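Local coordinates for exopolysaccharide biosynthesis protein (Pantoea stewartii subsp. stewartii DC283, PDB 6TGF) that modifies the glycan matrix of the bacterial biofilm, probably by hydrolysing exopolysaccharide, using a trimeric parallel beta-helix that resembles a bacteriophage tailspike, at residues A275-T281 and A307-D313; F302-P306 and A361-F365. All coordinates share one frame; numbering follows the deposited sequence.

In the fold
Interactions 1 and 2 follow each other along one side of the parallel beta-helix, their centres about 14 Å apart. Interaction 1 pairs strand 276-279 with strand 308-311, and interaction 2 lays the loop just before strand 308-311 against residues 361-365. Strand 332-335 lies between, pairing with 308-311 and with 356-366, so the two contacts span successive turns of the coil. They also touch directly: Ala307 CB lies 3.4 Å from Phe302 CE2. Interaction 1 is pairing within one chain, whereas the loop of interaction 2 also meets a second subunit. A bound 1,2-ethanediol, probably from the crystallisation liquor, lies about 3 Å from the Arg364 side chain at the nearest atoms.

Interaction 1: residues A275-T281 and A307-D313; sequences AGTFFVT and ATTIVSD
Gly276 and Thr308 open a parallel pairing that runs through Thr277-Thr309 and Phe278-Ile310 to Phe279-Val311. Gly276 N donates to Ala307 O at 2.8 Å, and Thr309 N returns a bond to Gly276 O. Bonds from Phe278 N to Thr309 O, Val311 N to Phe278 O and Val280 N to Val311 O (3.0 Å) follow. Then a side chain takes over: Ser312 OG donates to Val280 O at 2.6 Å, in the plane of the carbonyl. Chi1 of -173° swings OG of this short side chain away from its own N and toward that oxygen. Glycine suits position 276 because at phi 133° a beta carbon would press on the preceding carbonyl oxygen.

Thr277 and Thr309 lie side by side on one face with Phe279 and Val311; beta-branched threonine suits extended strands on this less buried face. The Phe279 ring reaches past the end of strand 308-311 to Asp313, with Ser312 O at its edge, CZ 4.0 Å from Asp313 CB and its plane almost perpendicular to the carboxylate. Thr281 CG2 lies 3.5 Å from Asp313 OD2, while Thr281 OG1 is hydrogen-bonded to Asp250 OD2.

Thr308, Phe278 and Ile310 occupy the other, buried face. Val280 CG2 meets Ile310 CG2 at 4.4 Å, branched aliphatic groups suited to filling the interior. Thr308 OG1 is hydrogen-bonded to Pro274 O, and the rings of Phe273 and Phe278 meet edge-to-face. In this parallel beta-helix, strand 332-335 continues the pairing beyond 308-311, strand 318-324, on another face of the coil, meets Val280 and Ile310 across the interior, and helix 252-265 lies against Val280 and Thr281.

Interaction 2: residues F302-P306 and A361-F365; sequences FGYFP and ACLRF
Phe305 and Pro306 approach Arg364 and Cys362 without strand pairing, the CA atoms of Phe305 and Arg364 standing 7.6 Å apart, so side chains bridge most of the gap. Arg364 does most of this work. Its chain bends at chi3 (106°), bringing the guanidinium beside the loop, where Phe305 CE1 lies over one face, offset toward the rim, at 3.3 Å from Arg364 NE. The two planes are inclined by 44°, so the guanidinium leans over the CD1-CE1 side of the ring. At the guanidinium edge, Arg364 NH1 makes a weak hydrogen bond to Tyr304 O at 2.7 Å.

Such a loop, projecting from one coil and reaching forward to a later one, decorates the tailspike-like parallel beta-helix. Cys362 sits at a corner of the coil, where the chain turns between faces. The compact Pro306 ring fits against this corner, its CG 3.5 Å from Cys362 O, and its CD approaches Arg364 CG. Arginine suits its place by offering both a flat cation and a long aliphatic stem; Tyr387 adds a cation-pi contact. Trp326 of a second subunit meets the rings of Tyr304 and Phe305, the latter edge-to-face.

Interaction 1: residues A275-T281 and A307-D313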
ATOM      1  N   ALA B 275       0.999 -22.518  15.701  1.00 34.09           N
ATOM      2  CA  ALA B 275       0.276 -21.626  16.640  1.00 34.15           C
ATOM      3  C   ALA B 275       0.592 -22.058  18.078  1.00 34.16           C
ATOM      4  O   ALA B 275       0.740 -23.277  18.307  1.00 34.13           O
ATOM      5  CB  ALA B 275      -1.206 -21.656  16.357  1.00 34.31           C
ATOM      6  N   GLY B 276       0.718 -21.094  18.996  1.00 34.17           N
ATOM      7  CA  GLY B 276       0.933 -21.335  20.438  1.00 34.32           C
ATOM      8  C   GLY B 276       2.045 -20.475  21.016  1.00 34.20           C
ATOM      9  O   GLY B 276       2.636 -19.675  20.262  1.00 34.18           O
ATOM     10  N   THR B 277       2.314 -20.632  22.317  1.00 34.14           N
ATOM     11  CA  THR B 277       3.390 -19.930  23.067  1.00 33.97           C
ATOM     12  C   THR B 277       4.615 -20.847  23.149  1.00 33.73           C
ATOM     13  O   THR B 277       4.446 -22.007  23.574  1.00 33.91           O
ATOM     14  CB  THR B 277       2.904 -19.508  24.459  1.00 34.35           C
ATOM     15  OG1 THR B 277       1.720 -18.729  24.288  1.00 34.46           O
ATOM     16  CG2 THR B 277       3.934 -18.713  25.231  1.00 34.42           C
ATOM     17  N   PHE B 278       5.793 -20.342  22.765  1.00 33.32           N
ATOM     18  CA  PHE B 278       7.069 -21.104  22.703  1.00 33.06           C
ATOM     19  C   PHE B 278       8.151 -20.391  23.519  1.00 33.34           C
ATOM     20  O   PHE B 278       8.291 -19.158  23.391  1.00 33.36           O
ATOM     21  CB  PHE B 278       7.511 -21.287  21.250  1.00 32.45           C
ATOM     22  CG  PHE B 278       6.605 -22.186  20.451  1.00 32.11           C
ATOM     23  CD1 PHE B 278       5.440 -21.694  19.887  1.00 32.01           C
ATOM     24  CD2 PHE B 278       6.905 -23.528  20.285  1.00 31.97           C
ATOM     25  CE1 PHE B 278       4.600 -22.523  19.161  1.00 31.94           C
ATOM     26  CE2 PHE B 278       6.064 -24.356  19.559  1.00 31.92           C
ATOM     27  CZ  PHE B 278       4.915 -23.851  18.997  1.00 31.90           C
ATOM     28  N   PHE B 279       8.893 -21.157  24.324  1.00 33.67           N
ATOM     29  CA  PHE B 279      10.083 -20.694  25.083  1.00 34.13           C
ATOM     30  C   PHE B 279      11.336 -20.916  24.227  1.00 34.12           C
ATOM     31  O   PHE B 279      11.579 -22.063  23.800  1.00 34.06           O
ATOM     32  CB  PHE B 279      10.190 -21.415  26.428  1.00 34.51           C
ATOM     33  CG  PHE B 279      11.377 -20.994  27.258  1.00 34.75           C
ATOM     34  CD1 PHE B 279      11.493 -19.692  27.716  1.00 34.97           C
ATOM     35  CD2 PHE B 279      12.381 -21.897  27.574  1.00 34.88           C
ATOM     36  CE1 PHE B 279      12.585 -19.303  28.476  1.00 35.30           C
ATOM     37  CE2 PHE B 279      13.471 -21.507  28.336  1.00 35.21           C
ATOM     38  CZ  PHE B 279      13.572 -20.211  28.784  1.00 35.39           C
ATOM     39  N   VAL B 280      12.100 -19.847  23.988  1.00 34.28           N
ATOM     40  CA  VAL B 280      13.300 -19.844  23.100  1.00 34.52           C
ATOM     41  C   VAL B 280      14.443 -19.125  23.826  1.00 35.34           C
ATOM     42  O   VAL B 280      14.301 -17.918  24.092  1.00 35.42           O
ATOM     43  CB  VAL B 280      12.989 -19.176  21.745  1.00 34.07           C
ATOM     44  CG1 VAL B 280      14.189 -19.189  20.811  1.00 33.91           C
ATOM     45  CG2 VAL B 280      11.783 -19.805  21.063  1.00 33.75           C
ATOM     46  N   THR B 281      15.525 -19.845  24.135  1.00 36.27           N
ATOM     47  CA  THR B 281      16.815 -19.270  24.603  1.00 37.24           C
ATOM     48  C   THR B 281      17.568 -18.715  23.388  1.00 37.91           C
ATOM     49  O   THR B 281      17.292 -19.182  22.263  1.00 37.62           O
ATOM     50  CB  THR B 281      17.655 -20.303  25.366  1.00 37.38           C
ATOM     51  OG1 THR B 281      17.817 -21.457  24.540  1.00 37.14           O
ATOM     52  CG2 THR B 281      17.034 -20.704  26.685  1.00 37.61           C
ATOM     53  N   ALA B 307      -0.990 -15.754  16.047  1.00 41.91           N
ATOM     54  CA  ALA B 307      -1.354 -16.979  16.799  1.00 41.10           C
ATOM     55  C   ALA B 307      -0.104 -17.647  17.388  1.00 40.00           C
ATOM     56  O   ALA B 307      -0.258 -18.706  18.025  1.00 40.29           O
ATOM     57  CB  ALA B 307      -2.111 -17.925  15.900  1.00 41.22           C
ATOM     58  N   THR B 308       1.083 -17.061  17.187  1.00 38.60           N
ATOM     59  CA  THR B 308       2.375 -17.551  17.739  1.00 37.72           C
ATOM     60  C   THR B 308       3.002 -16.464  18.618  1.00 37.02           C
ATOM     61  O   THR B 308       3.210 -15.342  18.110  1.00 36.49           O
ATOM     62  CB  THR B 308       3.335 -17.975  16.619  1.00 37.40           C
ATOM     63  OG1 THR B 308       2.697 -19.004  15.862  1.00 37.36           O
ATOM     64  CG2 THR B 308       4.666 -18.475  17.136  1.00 37.29           C
ATOM     65  N   THR B 309       3.294 -16.796  19.880  1.00 36.57           N
ATOM     66  CA  THR B 309       4.012 -15.926  20.849  1.00 36.35           C
ATOM     67  C   THR B 309       5.370 -16.556  21.181  1.00 36.10           C
ATOM     68  O   THR B 309       5.389 -17.737  21.580  1.00 36.07           O
ATOM     69  CB  THR B 309       3.182 -15.690  22.117  1.00 36.43           C
ATOM     70  OG1 THR B 309       1.970 -15.040  21.734  1.00 36.28           O
ATOM     71  CG2 THR B 309       3.901 -14.850  23.149  1.00 36.53           C
ATOM     72  N   ILE B 310       6.455 -15.797  21.008  1.00 35.92           N
ATOM     73  CA  ILE B 310       7.819 -16.160  21.497  1.00 36.11           C
ATOM     74  C   ILE B 310       8.001 -15.522  22.876  1.00 36.48           C
ATOM     75  O   ILE B 310       7.551 -14.376  23.067  1.00 36.61           O
ATOM     76  CB  ILE B 310       8.922 -15.734  20.504  1.00 35.90           C
ATOM     77  CG1 ILE B 310       8.968 -16.669  19.292  1.00 35.66           C
ATOM     78  CG2 ILE B 310      10.278 -15.650  21.194  1.00 35.98           C
ATOM     79  CD1 ILE B 310       9.765 -16.132  18.124  1.00 35.54           C
ATOM     80  N   VAL B 311       8.626 -16.260  23.793  1.00 36.69           N
ATOM     81  CA  VAL B 311       8.941 -15.811  25.180  1.00 37.19           C
ATOM     82  C   VAL B 311      10.288 -16.440  25.558  1.00 37.39           C
ATOM     83  O   VAL B 311      10.533 -17.585  25.142  1.00 37.25           O
ATOM     84  CB  VAL B 311       7.791 -16.174  26.141  1.00 37.45           C
ATOM     85  CG1 VAL B 311       7.837 -17.618  26.609  1.00 37.55           C
ATOM     86  CG2 VAL B 311       7.732 -15.241  27.332  1.00 37.99           C
ATOM     87  N   SER B 312      11.149 -15.699  26.260  1.00 37.81           N
ATOM     88  CA  SER B 312      12.565 -16.080  26.510  1.00 38.10           C
ATOM     89  C   SER B 312      12.956 -15.780  27.963  1.00 38.79           C
ATOM     90  O   SER B 312      12.052 -15.484  28.773  1.00 39.02           O
ATOM     91  CB  SER B 312      13.473 -15.387  25.528  1.00 37.85           C
ATOM     92  OG  SER B 312      14.808 -15.862  25.642  1.00 37.75           O
ATOM     93  N   ASP B 313      14.254 -15.877  28.273  1.00 39.25           N
ATOM     94  CA  ASP B 313      14.816 -15.808  29.649  1.00 39.97           C
ATOM     95  C   ASP B 313      15.536 -14.472  29.877  1.00 40.46           C
ATOM     96  O   ASP B 313      15.835 -14.170  31.048  1.00 41.12           O
ATOM     97  CB  ASP B 313      15.749 -16.995  29.917  1.00 40.06           C
ATOM     98  CG  ASP B 313      16.866 -17.169  28.899  1.00 39.77           C
ATOM     99  OD1 ASP B 313      16.958 -16.337  27.975  1.00 39.47           O
ATOM    100  OD2 ASP B 313      17.638 -18.135  29.043  1.00 39.81           O
TER

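Interaction 2: residues F302-P306 and A361-F365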
ATOM      1  N   PHE B 302      -4.766 -13.528  10.534  1.00 66.27           N
ATOM      2  CA  PHE B 302      -5.192 -12.717  11.704  1.00 66.28           C
ATOM      3  C   PHE B 302      -4.548 -11.333  11.564  1.00 65.14           C
ATOM      4  O   PHE B 302      -3.309 -11.236  11.660  1.00 64.98           O
ATOM      5  CB  PHE B 302      -4.799 -13.375  13.030  1.00 67.00           C
ATOM      6  CG  PHE B 302      -5.020 -14.865  13.108  1.00 67.72           C
ATOM      7  CD1 PHE B 302      -6.299 -15.399  13.150  1.00 68.42           C
ATOM      8  CD2 PHE B 302      -3.940 -15.735  13.165  1.00 67.81           C
ATOM      9  CE1 PHE B 302      -6.493 -16.769  13.233  1.00 68.90           C
ATOM     10  CE2 PHE B 302      -4.138 -17.104  13.251  1.00 68.30           C
ATOM     11  CZ  PHE B 302      -5.413 -17.619  13.286  1.00 68.83           C
ATOM     12  N   GLY B 303      -5.365 -10.308  11.305  1.00 63.78           N
ATOM     13  CA  GLY B 303      -4.918  -8.920  11.078  1.00 62.14           C
ATOM     14  C   GLY B 303      -4.167  -8.347  12.269  1.00 60.68           C
ATOM     15  O   GLY B 303      -3.090  -7.751  12.053  1.00 60.82           O
ATOM     16  N   TYR B 304      -4.702  -8.527  13.483  1.00 58.74           N
ATOM     17  CA  TYR B 304      -4.263  -7.820  14.716  1.00 56.81           C
ATOM     18  C   TYR B 304      -3.241  -8.662  15.485  1.00 54.76           C
ATOM     19  O   TYR B 304      -2.078  -8.220  15.603  1.00 54.81           O
ATOM     20  CB  TYR B 304      -5.476  -7.471  15.583  1.00 57.22           C
ATOM     21  CG  TYR B 304      -6.448  -6.543  14.901  1.00 57.42           C
ATOM     22  CD1 TYR B 304      -6.101  -5.229  14.627  1.00 57.38           C
ATOM     23  CD2 TYR B 304      -7.700  -6.982  14.502  1.00 57.56           C
ATOM     24  CE1 TYR B 304      -6.978  -4.368  13.988  1.00 57.41           C
ATOM     25  CE2 TYR B 304      -8.591  -6.132  13.863  1.00 57.83           C
ATOM     26  CZ  TYR B 304      -8.227  -4.823  13.605  1.00 57.65           C
ATOM     27  OH  TYR B 304      -9.098  -3.982  12.977  1.00 57.99           O
ATOM     28  N   PHE B 305      -3.661  -9.824  15.993  1.00 52.26           N
ATOM     29  CA  PHE B 305      -2.890 -10.650  16.959  1.00 50.21           C
ATOM     30  C   PHE B 305      -2.435 -11.944  16.292  1.00 47.90           C
ATOM     31  O   PHE B 305      -3.255 -12.803  15.975  1.00 47.85           O
ATOM     32  CB  PHE B 305      -3.726 -10.888  18.217  1.00 50.66           C
ATOM     33  CG  PHE B 305      -4.089  -9.612  18.932  1.00 51.15           C
ATOM     34  CD1 PHE B 305      -3.146  -8.923  19.677  1.00 51.01           C
ATOM     35  CD2 PHE B 305      -5.362  -9.075  18.827  1.00 51.57           C
ATOM     36  CE1 PHE B 305      -3.475  -7.739  20.321  1.00 51.28           C
ATOM     37  CE2 PHE B 305      -5.688  -7.891  19.472  1.00 51.72           C
ATOM     38  CZ  PHE B 305      -4.746  -7.225  20.218  1.00 51.62           C
ATOM     39  N   PRO B 306      -1.114 -12.102  16.040  1.00 45.36           N
ATOM     40  CA  PRO B 306      -0.553 -13.383  15.608  1.00 44.30           C
ATOM     41  C   PRO B 306      -0.878 -14.531  16.576  1.00 43.34           C
ATOM     42  O   PRO B 306      -0.999 -14.281  17.762  1.00 43.81           O
ATOM     43  CB  PRO B 306       0.963 -13.133  15.582  1.00 44.19           C
ATOM     44  CG  PRO B 306       1.097 -11.637  15.394  1.00 44.35           C
ATOM     45  CD  PRO B 306      -0.098 -11.041  16.108  1.00 44.78           C
ATOM     46  N   ALA B 361       6.277  -8.211   8.800  1.00 29.56           N
ATOM     47  CA  ALA B 361       4.801  -8.124   8.690  1.00 29.54           C
ATOM     48  C   ALA B 361       4.143  -8.787   9.905  1.00 29.59           C
ATOM     49  O   ALA B 361       4.569  -9.890  10.281  1.00 29.47           O
ATOM     50  CB  ALA B 361       4.343  -8.758   7.401  1.00 29.49           C
ATOM     51  N   CYS B 362       3.135  -8.130  10.487  1.00 29.74           N
ATOM     52  CA  CYS B 362       2.312  -8.648  11.613  1.00 29.93           C
ATOM     53  C   CYS B 362       3.222  -9.040  12.785  1.00 29.98           C
ATOM     54  O   CYS B 362       3.297 -10.242  13.104  1.00 30.12           O
ATOM     55  CB  CYS B 362       1.460  -9.822  11.146  1.00 30.01           C
ATOM     56  SG  CYS B 362       0.344  -9.380   9.788  1.00 30.18           S
ATOM     57  N   LEU B 363       3.889  -8.050  13.388  1.00 30.06           N
ATOM     58  CA  LEU B 363       4.818  -8.219  14.538  1.00 30.29           C
ATOM     59  C   LEU B 363       4.310  -7.392  15.725  1.00 30.96           C
ATOM     60  O   LEU B 363       4.069  -6.186  15.537  1.00 30.87           O
ATOM     61  CB  LEU B 363       6.223  -7.762  14.130  1.00 30.01           C
ATOM     62  CG  LEU B 363       6.807  -8.401  12.870  1.00 29.74           C
ATOM     63  CD1 LEU B 363       8.180  -7.820  12.564  1.00 29.57           C
ATOM     64  CD2 LEU B 363       6.891  -9.914  13.000  1.00 29.74           C
ATOM     65  N   ARG B 364       4.158  -8.019  16.896  1.00 31.79           N
ATOM     66  CA  ARG B 364       3.827  -7.335  18.175  1.00 32.51           C
ATOM     67  C   ARG B 364       5.032  -7.438  19.117  1.00 32.51           C
ATOM     68  O   ARG B 364       5.503  -8.567  19.348  1.00 32.60           O
ATOM     69  CB  ARG B 364       2.576  -7.940  18.819  1.00 33.34           C
ATOM     70  CG  ARG B 364       1.284  -7.642  18.071  1.00 34.01           C
ATOM     71  CD  ARG B 364       0.039  -7.845  18.920  1.00 34.92           C
ATOM     72  NE  ARG B 364      -0.591  -6.596  19.344  1.00 35.47           N
ATOM     73  CZ  ARG B 364      -1.350  -5.821  18.569  1.00 35.89           C
ATOM     74  NH1 ARG B 364      -1.575  -6.146  17.306  1.00 35.83           N
ATOM     75  NH2 ARG B 364      -1.879  -4.712  19.058  1.00 36.35           N
ATOM     76  N   PHE B 365       5.513  -6.298  19.622  1.00 32.56           N
ATOM     77  CA  PHE B 365       6.607  -6.198  20.623  1.00 32.72           C
ATOM     78  C   PHE B 365       6.017  -5.746  21.965  1.00 33.01           C
ATOM     79  O   PHE B 365       5.730  -4.546  22.123  1.00 33.01           O
ATOM     80  CB  PHE B 365       7.701  -5.247  20.126  1.00 32.57           C
ATOM     81  CG  PHE B 365       8.237  -5.585  18.760  1.00 32.32           C
ATOM     82  CD1 PHE B 365       8.998  -6.728  18.559  1.00 32.29           C
ATOM     83  CD2 PHE B 365       7.978  -4.766  17.672  1.00 32.23           C
ATOM     84  CE1 PHE B 365       9.488  -7.040  17.300  1.00 32.10           C
ATOM     85  CE2 PHE B 365       8.470  -5.079  16.414  1.00 31.99           C
ATOM     86  CZ  PHE B 365       9.224  -6.216  16.230  1.00 31.96           C
TER